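Local coordinates for protein flap endonuclease 1 (Desulfurococcus amylolyticus, PDB 3ORY) that probably cleaves 5' flap strands from branched DNA as a structure-specific endonuclease of the FEN1/XPG family, at residues I18-G21 with E22-T25; I235-E238 with N239-I243; D250-P253 with D254-G258; E257-G260 with P261-L265. All coordinates share one frame; numbering follows the deposited sequence.

Interaction 1. Residues I18-G21 with E22-T25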
ATOM      1  N   ILE A  18       8.182 -14.847   3.595  1.00 36.76           N
ATOM      2  CA  ILE A  18       9.444 -15.335   3.035  1.00 36.43           C
ATOM      3  C   ILE A  18      10.599 -14.342   3.163  1.00 36.28           C
ATOM      4  O   ILE A  18      11.732 -14.683   2.833  1.00 36.14           O
ATOM      5  CB  ILE A  18       9.345 -15.875   1.573  1.00 36.06           C
ATOM      6  CG1 ILE A  18       9.002 -14.757   0.581  1.00 35.20           C
ATOM      7  CG2 ILE A  18       8.366 -17.039   1.488  1.00 35.92           C
ATOM      8  CD1 ILE A  18       9.335 -15.109  -0.885  1.00 33.62           C
ATOM      9  N   ILE A  19      10.331 -13.132   3.652  1.00 35.64           N
ATOM     10  CA  ILE A  19      11.415 -12.163   3.853  1.00 35.76           C
ATOM     11  C   ILE A  19      12.308 -12.575   5.040  1.00 36.95           C
ATOM     12  O   ILE A  19      11.839 -12.610   6.170  1.00 37.15           O
ATOM     13  CB  ILE A  19      10.899 -10.725   4.098  1.00 35.14           C
ATOM     14  CG1 ILE A  19       9.915 -10.273   2.996  1.00 34.15           C
ATOM     15  CG2 ILE A  19      12.080  -9.762   4.238  1.00 35.03           C
ATOM     16  CD1 ILE A  19      10.499 -10.239   1.574  1.00 31.88           C
ATOM     17  N   PRO A  20      13.598 -12.870   4.783  1.00 37.84           N
ATOM     18  CA  PRO A  20      14.471 -13.225   5.907  1.00 39.13           C
ATOM     19  C   PRO A  20      14.841 -12.005   6.755  1.00 40.14           C
ATOM     20  O   PRO A  20      14.837 -10.870   6.254  1.00 39.09           O
ATOM     21  CB  PRO A  20      15.717 -13.823   5.243  1.00 39.13           C
ATOM     22  CG  PRO A  20      15.635 -13.476   3.782  1.00 38.75           C
ATOM     23  CD  PRO A  20      14.324 -12.787   3.502  1.00 37.19           C
ATOM     24  N   GLY A  21      15.144 -12.256   8.032  1.00 41.33           N
ATOM     25  CA  GLY A  21      15.535 -11.220   8.986  1.00 42.41           C
ATOM     26  C   GLY A  21      16.660 -10.317   8.520  1.00 42.87           C
ATOM     27  O   GLY A  21      16.617  -9.104   8.738  1.00 42.79           O
ATOM     28  N   GLU A  22      17.661 -10.903   7.868  1.00 43.44           N
ATOM     29  CA  GLU A  22      18.824 -10.146   7.393  1.00 44.58           C
ATOM     30  C   GLU A  22      18.489  -9.139   6.285  1.00 43.72           C
ATOM     31  O   GLU A  22      19.279  -8.234   6.006  1.00 43.86           O
ATOM     32  CB  GLU A  22      19.926 -11.085   6.897  1.00 45.08           C
ATOM     33  CG  GLU A  22      20.460 -12.065   7.936  1.00 48.81           C
ATOM     34  CD  GLU A  22      19.802 -13.442   7.859  1.00 51.65           C
ATOM     35  OE1 GLU A  22      18.566 -13.530   7.640  1.00 51.12           O
ATOM     36  OE2 GLU A  22      20.541 -14.443   8.026  1.00 53.17           O
ATOM     37  N   ALA A  23      17.324  -9.305   5.662  1.00 43.16           N
ATOM     38  CA  ALA A  23      16.913  -8.465   4.529  1.00 42.73           C
ATOM     39  C   ALA A  23      16.045  -7.260   4.926  1.00 42.72           C
ATOM     40  O   ALA A  23      15.842  -6.339   4.124  1.00 42.12           O
ATOM     41  CB  ALA A  23      16.204  -9.320   3.473  1.00 42.26           C
ATOM     42  N   LYS A  24      15.533  -7.269   6.157  1.00 43.29           N
ATOM     43  CA  LYS A  24      14.717  -6.162   6.651  1.00 43.79           C
ATOM     44  C   LYS A  24      15.369  -5.449   7.831  1.00 44.83           C
ATOM     45  O   LYS A  24      16.016  -6.078   8.669  1.00 45.26           O
ATOM     46  CB  LYS A  24      13.294  -6.617   6.998  1.00 43.61           C
ATOM     47  CG  LYS A  24      13.210  -7.810   7.919  1.00 45.26           C
ATOM     48  CD  LYS A  24      11.806  -8.405   7.933  1.00 45.98           C
ATOM     49  CE  LYS A  24      11.843  -9.808   8.547  1.00 46.37           C
ATOM     50  NZ  LYS A  24      10.498 -10.432   8.594  1.00 46.53           N
ATOM     51  N   THR A  25      15.220  -4.129   7.864  1.00 44.88           N
ATOM     52  CA  THR A  25      15.701  -3.320   8.975  1.00 46.03           C
ATOM     53  C   THR A  25      14.508  -2.623   9.603  1.00 46.55           C
ATOM     54  O   THR A  25      13.801  -1.873   8.923  1.00 45.73           O
ATOM     55  CB  THR A  25      16.714  -2.262   8.503  1.00 45.76           C
ATOM     56  OG1 THR A  25      17.802  -2.912   7.849  1.00 45.91           O
ATOM     57  CG2 THR A  25      17.252  -1.462   9.671  1.00 46.91           C
TER

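Interaction 2. Residues I235-E238 with N239-I243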
ATOM      1  N   ILE A 235      18.372 -16.073  -4.630  1.00 28.89           N
ATOM      2  CA  ILE A 235      17.595 -16.057  -5.879  1.00 27.84           C
ATOM      3  C   ILE A 235      17.955 -14.846  -6.756  1.00 26.50           C
ATOM      4  O   ILE A 235      18.482 -13.855  -6.267  1.00 25.86           O
ATOM      5  CB  ILE A 235      16.056 -16.069  -5.624  1.00 27.50           C
ATOM      6  CG1 ILE A 235      15.611 -14.826  -4.843  1.00 28.23           C
ATOM      7  CG2 ILE A 235      15.620 -17.348  -4.902  1.00 29.40           C
ATOM      8  CD1 ILE A 235      14.098 -14.680  -4.717  1.00 30.85           C
ATOM      9  N   THR A 236      17.670 -14.954  -8.049  1.00 25.58           N
ATOM     10  CA  THR A 236      17.834 -13.850  -8.983  1.00 24.78           C
ATOM     11  C   THR A 236      16.583 -12.987  -8.962  1.00 24.28           C
ATOM     12  O   THR A 236      15.544 -13.396  -8.426  1.00 24.97           O
ATOM     13  CB  THR A 236      18.039 -14.369 -10.416  1.00 24.61           C
ATOM     14  OG1 THR A 236      16.856 -15.069 -10.820  1.00 23.33           O
ATOM     15  CG2 THR A 236      19.270 -15.307 -10.505  1.00 25.36           C
ATOM     16  N   LEU A 237      16.660 -11.802  -9.567  1.00 24.15           N
ATOM     17  CA  LEU A 237      15.486 -10.952  -9.725  1.00 23.49           C
ATOM     18  C   LEU A 237      14.405 -11.673 -10.547  1.00 23.49           C
ATOM     19  O   LEU A 237      13.221 -11.601 -10.216  1.00 22.75           O
ATOM     20  CB  LEU A 237      15.851  -9.597 -10.361  1.00 23.48           C
ATOM     21  CG  LEU A 237      14.678  -8.638 -10.653  1.00 23.29           C
ATOM     22  CD1 LEU A 237      13.864  -8.277  -9.403  1.00 24.64           C
ATOM     23  CD2 LEU A 237      15.155  -7.362 -11.358  1.00 24.57           C
ATOM     24  N   GLU A 238      14.806 -12.374 -11.609  1.00 24.06           N
ATOM     25  CA  GLU A 238      13.829 -13.160 -12.390  1.00 24.50           C
ATOM     26  C   GLU A 238      13.109 -14.194 -11.517  1.00 24.71           C
ATOM     27  O   GLU A 238      11.896 -14.359 -11.637  1.00 24.68           O
ATOM     28  CB  GLU A 238      14.475 -13.820 -13.621  1.00 24.90           C
ATOM     29  CG  GLU A 238      14.738 -12.828 -14.755  1.00 24.97           C
ATOM     30  CD  GLU A 238      15.164 -13.496 -16.049  1.00 27.92           C
ATOM     31  OE1 GLU A 238      14.863 -14.696 -16.248  1.00 27.18           O
ATOM     32  OE2 GLU A 238      15.792 -12.808 -16.877  1.00 29.96           O
ATOM     33  N   ASN A 239      13.856 -14.874 -10.645  1.00 24.97           N
ATOM     34  CA  ASN A 239      13.265 -15.795  -9.661  1.00 25.77           C
ATOM     35  C   ASN A 239      12.236 -15.080  -8.784  1.00 25.10           C
ATOM     36  O   ASN A 239      11.146 -15.609  -8.554  1.00 25.29           O
ATOM     37  CB  ASN A 239      14.319 -16.395  -8.726  1.00 26.14           C
ATOM     38  CG  ASN A 239      15.309 -17.343  -9.418  1.00 28.52           C
ATOM     39  OD1 ASN A 239      15.099 -17.854 -10.538  1.00 30.41           O
ATOM     40  ND2 ASN A 239      16.408 -17.583  -8.728  1.00 24.31           N
ATOM     41  N   LEU A 240      12.581 -13.886  -8.288  1.00 24.45           N
ATOM     42  CA  LEU A 240      11.657 -13.116  -7.436  1.00 24.09           C
ATOM     43  C   LEU A 240      10.369 -12.756  -8.184  1.00 24.17           C
ATOM     44  O   LEU A 240       9.253 -12.891  -7.652  1.00 24.05           O
ATOM     45  CB  LEU A 240      12.322 -11.832  -6.914  1.00 23.74           C
ATOM     46  CG  LEU A 240      11.485 -11.022  -5.904  1.00 24.40           C
ATOM     47  CD1 LEU A 240      11.319 -11.809  -4.581  1.00 24.84           C
ATOM     48  CD2 LEU A 240      12.061  -9.647  -5.627  1.00 22.90           C
ATOM     49  N   ILE A 241      10.528 -12.275  -9.413  1.00 23.55           N
ATOM     50  CA  ILE A 241       9.378 -11.982 -10.261  1.00 23.63           C
ATOM     51  C   ILE A 241       8.525 -13.246 -10.447  1.00 23.95           C
ATOM     52  O   ILE A 241       7.298 -13.197 -10.349  1.00 24.36           O
ATOM     53  CB  ILE A 241       9.825 -11.393 -11.620  1.00 23.32           C
ATOM     54  CG1 ILE A 241      10.390  -9.984 -11.412  1.00 23.02           C
ATOM     55  CG2 ILE A 241       8.653 -11.377 -12.614  1.00 23.55           C
ATOM     56  CD1 ILE A 241      11.127  -9.404 -12.648  1.00 22.61           C
ATOM     57  N   ASP A 242       9.175 -14.379 -10.692  1.00 24.36           N
ATOM     58  CA  ASP A 242       8.450 -15.624 -10.895  1.00 24.53           C
ATOM     59  C   ASP A 242       7.646 -16.023  -9.651  1.00 25.02           C
ATOM     60  O   ASP A 242       6.533 -16.544  -9.772  1.00 24.97           O
ATOM     61  CB  ASP A 242       9.397 -16.754 -11.328  1.00 24.25           C
ATOM     62  CG  ASP A 242       9.663 -16.749 -12.841  1.00 24.83           C
ATOM     63  OD1 ASP A 242       9.059 -15.937 -13.570  1.00 23.27           O
ATOM     64  OD2 ASP A 242      10.481 -17.554 -13.313  1.00 24.34           O
ATOM     65  N   ILE A 243       8.203 -15.770  -8.467  1.00 25.26           N
ATOM     66  CA  ILE A 243       7.463 -15.999  -7.229  1.00 25.95           C
ATOM     67  C   ILE A 243       6.163 -15.192  -7.253  1.00 25.73           C
ATOM     68  O   ILE A 243       5.082 -15.731  -6.958  1.00 26.31           O
ATOM     69  CB  ILE A 243       8.297 -15.693  -5.960  1.00 26.00           C
ATOM     70  CG1 ILE A 243       9.437 -16.711  -5.814  1.00 26.68           C
ATOM     71  CG2 ILE A 243       7.408 -15.757  -4.708  1.00 26.74           C
ATOM     72  CD1 ILE A 243      10.513 -16.291  -4.810  1.00 27.23           C
TER

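Interaction 3. Residues D250-P253 with D254-G258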
ATOM      1  N   ASP A 250      -1.578  -8.573 -11.837  1.00 24.60           N
ATOM      2  CA  ASP A 250      -2.662  -8.022 -12.662  1.00 25.09           C
ATOM      3  C   ASP A 250      -2.903  -8.844 -13.925  1.00 25.37           C
ATOM      4  O   ASP A 250      -4.019  -8.887 -14.442  1.00 25.36           O
ATOM      5  CB  ASP A 250      -2.345  -6.575 -13.091  1.00 24.93           C
ATOM      6  CG  ASP A 250      -2.627  -5.564 -12.004  1.00 26.40           C
ATOM      7  OD1 ASP A 250      -3.521  -5.804 -11.144  1.00 28.00           O
ATOM      8  OD2 ASP A 250      -1.972  -4.501 -12.028  1.00 28.01           O
ATOM      9  N   TYR A 251      -1.852  -9.501 -14.417  1.00 25.10           N
ATOM     10  CA  TYR A 251      -1.929 -10.258 -15.673  1.00 25.83           C
ATOM     11  C   TYR A 251      -2.396 -11.707 -15.476  1.00 26.28           C
ATOM     12  O   TYR A 251      -2.599 -12.435 -16.441  1.00 26.49           O
ATOM     13  CB  TYR A 251      -0.572 -10.198 -16.391  1.00 25.44           C
ATOM     14  CG  TYR A 251      -0.154  -8.767 -16.601  1.00 25.37           C
ATOM     15  CD1 TYR A 251      -0.736  -7.997 -17.607  1.00 26.97           C
ATOM     16  CD2 TYR A 251       0.757  -8.159 -15.742  1.00 25.94           C
ATOM     17  CE1 TYR A 251      -0.401  -6.649 -17.773  1.00 28.47           C
ATOM     18  CE2 TYR A 251       1.109  -6.822 -15.901  1.00 26.88           C
ATOM     19  CZ  TYR A 251       0.529  -6.077 -16.918  1.00 27.41           C
ATOM     20  OH  TYR A 251       0.874  -4.769 -17.081  1.00 28.90           O
ATOM     21  N   ASN A 252      -2.530 -12.113 -14.216  1.00 26.54           N
ATOM     22  CA  ASN A 252      -3.017 -13.449 -13.844  1.00 27.25           C
ATOM     23  C   ASN A 252      -3.467 -13.390 -12.378  1.00 27.42           C
ATOM     24  O   ASN A 252      -2.815 -13.945 -11.510  1.00 26.98           O
ATOM     25  CB  ASN A 252      -1.956 -14.552 -14.106  1.00 26.55           C
ATOM     26  CG  ASN A 252      -0.758 -14.500 -13.143  1.00 26.76           C
ATOM     27  OD1 ASN A 252      -0.166 -13.431 -12.889  1.00 25.24           O
ATOM     28  ND2 ASN A 252      -0.380 -15.676 -12.616  1.00 22.88           N
ATOM     29  N   PRO A 253      -4.583 -12.678 -12.110  1.00 28.52           N
ATOM     30  CA  PRO A 253      -4.952 -12.273 -10.739  1.00 29.06           C
ATOM     31  C   PRO A 253      -5.173 -13.402  -9.724  1.00 30.12           C
ATOM     32  O   PRO A 253      -4.980 -13.194  -8.519  1.00 29.94           O
ATOM     33  CB  PRO A 253      -6.240 -11.448 -10.920  1.00 29.21           C
ATOM     34  CG  PRO A 253      -6.568 -11.444 -12.358  1.00 29.42           C
ATOM     35  CD  PRO A 253      -5.507 -12.151 -13.139  1.00 28.50           C
ATOM     36  N   ASP A 254      -5.550 -14.584 -10.199  1.00 31.17           N
ATOM     37  CA  ASP A 254      -5.775 -15.722  -9.306  1.00 33.18           C
ATOM     38  C   ASP A 254      -4.507 -16.507  -8.957  1.00 33.38           C
ATOM     39  O   ASP A 254      -4.523 -17.342  -8.048  1.00 33.82           O
ATOM     40  CB  ASP A 254      -6.827 -16.661  -9.897  1.00 34.18           C
ATOM     41  CG  ASP A 254      -8.173 -15.983 -10.066  1.00 36.33           C
ATOM     42  OD1 ASP A 254      -8.528 -15.138  -9.216  1.00 37.23           O
ATOM     43  OD2 ASP A 254      -8.877 -16.299 -11.048  1.00 39.53           O
ATOM     44  N   GLY A 255      -3.413 -16.231  -9.665  1.00 33.17           N
ATOM     45  CA  GLY A 255      -2.186 -17.018  -9.524  1.00 33.71           C
ATOM     46  C   GLY A 255      -2.417 -18.492  -9.820  1.00 34.93           C
ATOM     47  O   GLY A 255      -3.243 -18.849 -10.667  1.00 34.59           O
ATOM     48  N   PHE A 256      -1.695 -19.351  -9.110  1.00 35.59           N
ATOM     49  CA  PHE A 256      -1.826 -20.792  -9.292  1.00 37.09           C
ATOM     50  C   PHE A 256      -2.375 -21.439  -8.025  1.00 38.17           C
ATOM     51  O   PHE A 256      -1.958 -21.101  -6.923  1.00 38.31           O
ATOM     52  CB  PHE A 256      -0.491 -21.387  -9.741  1.00 36.71           C
ATOM     53  CG  PHE A 256      -0.067 -20.927 -11.124  1.00 36.90           C
ATOM     54  CD1 PHE A 256      -0.351 -21.706 -12.246  1.00 37.08           C
ATOM     55  CD2 PHE A 256       0.565 -19.693 -11.306  1.00 34.44           C
ATOM     56  CE1 PHE A 256       0.019 -21.284 -13.531  1.00 37.24           C
ATOM     57  CE2 PHE A 256       0.938 -19.255 -12.584  1.00 34.35           C
ATOM     58  CZ  PHE A 256       0.667 -20.050 -13.702  1.00 35.13           C
ATOM     59  N   GLU A 257      -3.318 -22.361  -8.198  1.00 39.74           N
ATOM     60  CA  GLU A 257      -4.111 -22.908  -7.094  1.00 41.61           C
ATOM     61  C   GLU A 257      -3.275 -23.596  -6.023  1.00 41.71           C
ATOM     62  O   GLU A 257      -2.424 -24.430  -6.328  1.00 41.26           O
ATOM     63  CB  GLU A 257      -5.165 -23.893  -7.623  1.00 42.98           C
ATOM     64  CG  GLU A 257      -6.131 -23.277  -8.630  1.00 46.27           C
ATOM     65  CD  GLU A 257      -6.968 -24.315  -9.367  1.00 50.66           C
ATOM     66  OE1 GLU A 257      -7.430 -24.011 -10.493  1.00 53.09           O
ATOM     67  OE2 GLU A 257      -7.168 -25.424  -8.824  1.00 52.65           O
ATOM     68  N   GLY A 258      -3.538 -23.234  -4.768  1.00 41.58           N
ATOM     69  CA  GLY A 258      -2.882 -23.866  -3.629  1.00 41.70           C
ATOM     70  C   GLY A 258      -1.457 -23.404  -3.360  1.00 41.07           C
ATOM     71  O   GLY A 258      -0.805 -23.925  -2.463  1.00 41.40           O
TER
HETATM   72  O   HOH W   1      -2.671 -17.662 -12.979  1.00 36.49           O

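Interaction 4. Residues E257-G260 with P261-L265. With PO4 (phosphate ion), chain C.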
ATOM      1  N   GLU A 257      -3.318 -22.361  -8.198  1.00 39.74           N
ATOM      2  CA  GLU A 257      -4.111 -22.908  -7.094  1.00 41.61           C
ATOM      3  C   GLU A 257      -3.275 -23.596  -6.023  1.00 41.71           C
ATOM      4  O   GLU A 257      -2.424 -24.430  -6.328  1.00 41.26           O
ATOM      5  CB  GLU A 257      -5.165 -23.893  -7.623  1.00 42.98           C
ATOM      6  CG  GLU A 257      -6.131 -23.277  -8.630  1.00 46.27           C
ATOM      7  CD  GLU A 257      -6.968 -24.315  -9.367  1.00 50.66           C
ATOM      8  OE1 GLU A 257      -7.430 -24.011 -10.493  1.00 53.09           O
ATOM      9  OE2 GLU A 257      -7.168 -25.424  -8.824  1.00 52.65           O
ATOM     10  N   GLY A 258      -3.538 -23.234  -4.768  1.00 41.58           N
ATOM     11  CA  GLY A 258      -2.882 -23.866  -3.629  1.00 41.70           C
ATOM     12  C   GLY A 258      -1.457 -23.404  -3.360  1.00 41.07           C
ATOM     13  O   GLY A 258      -0.805 -23.925  -2.463  1.00 41.40           O
ATOM     14  N   ILE A 259      -0.964 -22.427  -4.120  1.00 39.69           N
ATOM     15  CA  ILE A 259       0.429 -22.009  -3.961  1.00 38.87           C
ATOM     16  C   ILE A 259       0.578 -20.707  -3.174  1.00 38.15           C
ATOM     17  O   ILE A 259       0.236 -19.638  -3.657  1.00 37.70           O
ATOM     18  CB  ILE A 259       1.186 -21.983  -5.317  1.00 38.45           C
ATOM     19  CG1 ILE A 259       1.144 -23.381  -5.952  1.00 39.90           C
ATOM     20  CG2 ILE A 259       2.630 -21.542  -5.112  1.00 37.60           C
ATOM     21  CD1 ILE A 259       1.626 -23.451  -7.377  1.00 41.77           C
ATOM     22  N   GLY A 260       1.088 -20.820  -1.951  1.00 38.35           N
ATOM     23  CA  GLY A 260       1.416 -19.659  -1.123  1.00 37.70           C
ATOM     24  C   GLY A 260       2.887 -19.276  -1.235  1.00 37.24           C
ATOM     25  O   GLY A 260       3.651 -19.951  -1.924  1.00 37.10           O
ATOM     26  N   PRO A 261       3.292 -18.187  -0.552  1.00 36.91           N
ATOM     27  CA  PRO A 261       4.633 -17.610  -0.689  1.00 36.30           C
ATOM     28  C   PRO A 261       5.815 -18.563  -0.399  1.00 36.34           C
ATOM     29  O   PRO A 261       6.776 -18.577  -1.170  1.00 35.30           O
ATOM     30  CB  PRO A 261       4.607 -16.421   0.282  1.00 36.17           C
ATOM     31  CG  PRO A 261       3.144 -16.061   0.382  1.00 36.88           C
ATOM     32  CD  PRO A 261       2.447 -17.389   0.363  1.00 37.10           C
ATOM     33  N   LYS A 262       5.743 -19.352   0.675  1.00 36.50           N
ATOM     34  CA  LYS A 262       6.825 -20.294   0.995  1.00 37.31           C
ATOM     35  C   LYS A 262       6.966 -21.363  -0.074  1.00 36.49           C
ATOM     36  O   LYS A 262       8.079 -21.715  -0.462  1.00 36.67           O
ATOM     37  CB  LYS A 262       6.624 -20.951   2.370  1.00 38.53           C
ATOM     38  CG  LYS A 262       6.796 -20.002   3.538  1.00 40.70           C
ATOM     39  CD  LYS A 262       6.433 -20.681   4.857  1.00 44.94           C
ATOM     40  CE  LYS A 262       6.512 -19.703   6.009  1.00 46.91           C
ATOM     41  NZ  LYS A 262       6.194 -20.360   7.310  1.00 50.28           N
ATOM     42  N   LYS A 263       5.834 -21.870  -0.550  1.00 36.11           N
ATOM     43  CA  LYS A 263       5.826 -22.913  -1.570  1.00 35.51           C
ATOM     44  C   LYS A 263       6.330 -22.384  -2.907  1.00 33.84           C
ATOM     45  O   LYS A 263       7.137 -23.042  -3.567  1.00 33.34           O
ATOM     46  CB  LYS A 263       4.429 -23.517  -1.727  1.00 36.10           C
ATOM     47  CG  LYS A 263       4.324 -24.659  -2.762  1.00 38.57           C
ATOM     48  CD  LYS A 263       5.144 -25.907  -2.394  1.00 42.92           C
ATOM     49  CE  LYS A 263       4.469 -27.172  -2.938  1.00 44.95           C
ATOM     50  NZ  LYS A 263       5.291 -28.416  -2.773  1.00 47.48           N
ATOM     51  N   ALA A 264       5.854 -21.197  -3.292  1.00 32.38           N
ATOM     52  CA  ALA A 264       6.310 -20.542  -4.516  1.00 31.27           C
ATOM     53  C   ALA A 264       7.832 -20.380  -4.496  1.00 30.85           C
ATOM     54  O   ALA A 264       8.487 -20.655  -5.487  1.00 31.19           O
ATOM     55  CB  ALA A 264       5.612 -19.181  -4.708  1.00 30.29           C
ATOM     56  N   LEU A 265       8.388 -19.958  -3.362  1.00 31.28           N
ATOM     57  CA  LEU A 265       9.837 -19.757  -3.235  1.00 31.29           C
ATOM     58  C   LEU A 265      10.588 -21.078  -3.387  1.00 32.01           C
ATOM     59  O   LEU A 265      11.622 -21.158  -4.060  1.00 30.94           O
ATOM     60  CB  LEU A 265      10.180 -19.113  -1.887  1.00 31.63           C
ATOM     61  CG  LEU A 265      11.665 -19.113  -1.489  1.00 32.70           C
ATOM     62  CD1 LEU A 265      12.499 -18.182  -2.388  1.00 29.47           C
ATOM     63  CD2 LEU A 265      11.837 -18.754  -0.014  1.00 32.79           C
TER
HETATM   64  P   PO4 C 355       2.758 -20.487   2.476  1.00 64.81           P
HETATM   65  O1  PO4 C 355       1.320 -20.076   2.254  1.00 65.12           O
HETATM   66  O2  PO4 C 355       3.196 -21.405   1.346  1.00 63.78           O
HETATM   67  O3  PO4 C 355       3.636 -19.262   2.551  1.00 64.16           O
HETATM   68  O4  PO4 C 355       2.874 -21.229   3.788  1.00 65.14           O

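Interaction 1. Residues I18-G21 with E22-T25
Pro20 and Ala23 meet across a single turn of 3-10 helix that feeds the chain into strand 24-26 at the margin of the nuclease sheet. The turn is closed by Ala23 N, which bonds to Pro20 O at 3.0 Å. A second, weak bond runs from Lys24 N to Gly21 O at 3.3 Å. The methyl of Ala23 sits near the proline ring, with CB 3.9 Å from Pro20 CD. Ile19 reaches the same methyl only loosely, through CG2. The same branch also meets Lys24, whose side chain crosses that of Ile19 obliquely. Ile19 CG2 lies 3.9 Å from Lys24 CD. Lys24 starts with CG between its backbone N and carbonyl carbon (chi1 52°) and then runs extended. This shape carries it back past the carbonyls of Gly21 and Pro20 toward Ile19. Lys24 CG passes 3.7 Å from Gly21 O. Leu229 of helix 226-233 touches Ile19 and Pro20. Gln232 of the same helix lies against Pro20 and Glu22. Thr25 pairs through its backbone with Leu223 of strand 216-225. Glu22 bends at chi2 (96°) and folds back over the start of the turn. Its OE1 stops 3.7 Å from Pro20 CB.

Interaction 2. Residues I235-E238 with N239-I243
Thr236 O accepts from Leu240 N at 3.0 Å, and the same i to i+4 pattern continues from Leu237 O to Ile241 N and from Glu238 O to Asp242 N. Thr236 also uses its side chain. Its OG1 lies between the backbone N and the carbonyl carbon (chi1 63°), and there it accepts from Asn239 N at 3.0 Å. This makes Thr236 the N-cap of helix 237-247, which with helix 261-271 probably forms the helix-three-turn-helix (H3TH) element of the FEN1 family. Asn239 packs its CB 3.6 Å from Ile235 CB, and its side chain also touches Val268. A glycine here would remove that side chain and would probably leave Ile235 CB and Val268 without this neighbour. On the apolar side, Ile235 and Ile243 cross at about a right angle, with their CD1 atoms 3.9 Å apart. Ile235 CD1 also meets Leu240 CD1 at 4.0 Å. Further round the helix, Leu237 CG rests 4.1 Å from Ile241 CD1. Glu238 is extended beyond CG, and its OE1 forms a salt bridge with Lys294 NZ.

Interaction 3. Residues D250-P253 with D254-G258
A type I beta turn from Asn252 to Gly255 reverses the chain, closed by Gly255 N bonding to Asn252 O at 3.0 Å. Pro253 takes the second place of the turn, where its ring-fixed phi of -60° suits the backbone. Gly255 ends it with a positive phi, 58°. The turn lies in the loop between helix 237-247 and helix 261-271, probably the connection of the helix-three-turn-helix element of this family. Asn252 also ties the turn together through its amide. Its ND2 donates to a water at 3.1 Å, and the same water donates to Gly255 O at 2.7 Å. The water sits 4.0 Å above one face of the Phe256 ring, toward the rim. Asn252 and Phe256 cross at about a right angle, and Asn252 ND2 lies 3.8 Å from Phe256 CE2. Beyond the turn, ND2 also donates to Ile245 O, and OD1 is bonded to Thr249 OG1. The amide therefore has partners at both ends, which fix its rotation. Pro253 O takes a hydrogen bond from Arg103 NH2, and the proline ring touches Ala102 and Glu106 of helix 102-125.

Interaction 4. Residues E257-G260 with P261-L265
Lys262 N donates to phosphate O3 at 2.8 Å, in a nearly straight bond of 172°. Lys263 N reaches O2 of the same phosphate, a longer bond of 3.3 Å. Two successive amides at the first turn of helix 261-271 thus hold the anion, and the positive end of the helix dipole probably helps. The Lys262 side chain starts alongside it, with CB and CG each about 3.4 Å from O3, and then runs on extended. Pro261 CD lies 3.1 Å from O3. An alanine here would lack CG and CD, so O3 would lose this neighbour and the first turn would probably be freer to rotate about its leading N-CA bond. Gly260 is the N-cap, and its O accepts from Ala264 N at 2.9 Å. A side chain on Gly260 would run into phosphate O1, so the glycine leaves the space the anion needs. Just before the cap, Ile259 holds CG2 anti to its backbone N, which turns this methyl onto the helix, 3.8 Å from Ala264 CB. Ala264 also touches Leu246 of helix 237-247. The ion probably comes from the crystallisation liquor. Its place at a Gly-Ile-Gly-Pro turn before a helix is consistent with the site where the helix-three-turn-helix of FEN1 relatives holds a DNA-backbone phosphate.

Each contact is local, and the four follow one another along the chain. Interaction 1 closes a short turn before strand 24-26. Interaction 2 opens helix 237-247, interaction 3 closes a turn in the loop after it, and interaction 4 starts helix 261-271. Interactions 3 and 4 overlap at Glu257 and Gly258; none nests inside another. Interactions 2 and 4 touch where Ile243 packs on Ala264 and Leu265, joining the two helices of the unit. Ile18, at the start of 18-21, reaches both: it packs on Ile243, Pro261, Lys262 and Leu265. The N-terminal region is thus tied to the helix pair. Interaction 3 touches neither interaction 1 nor interaction 2.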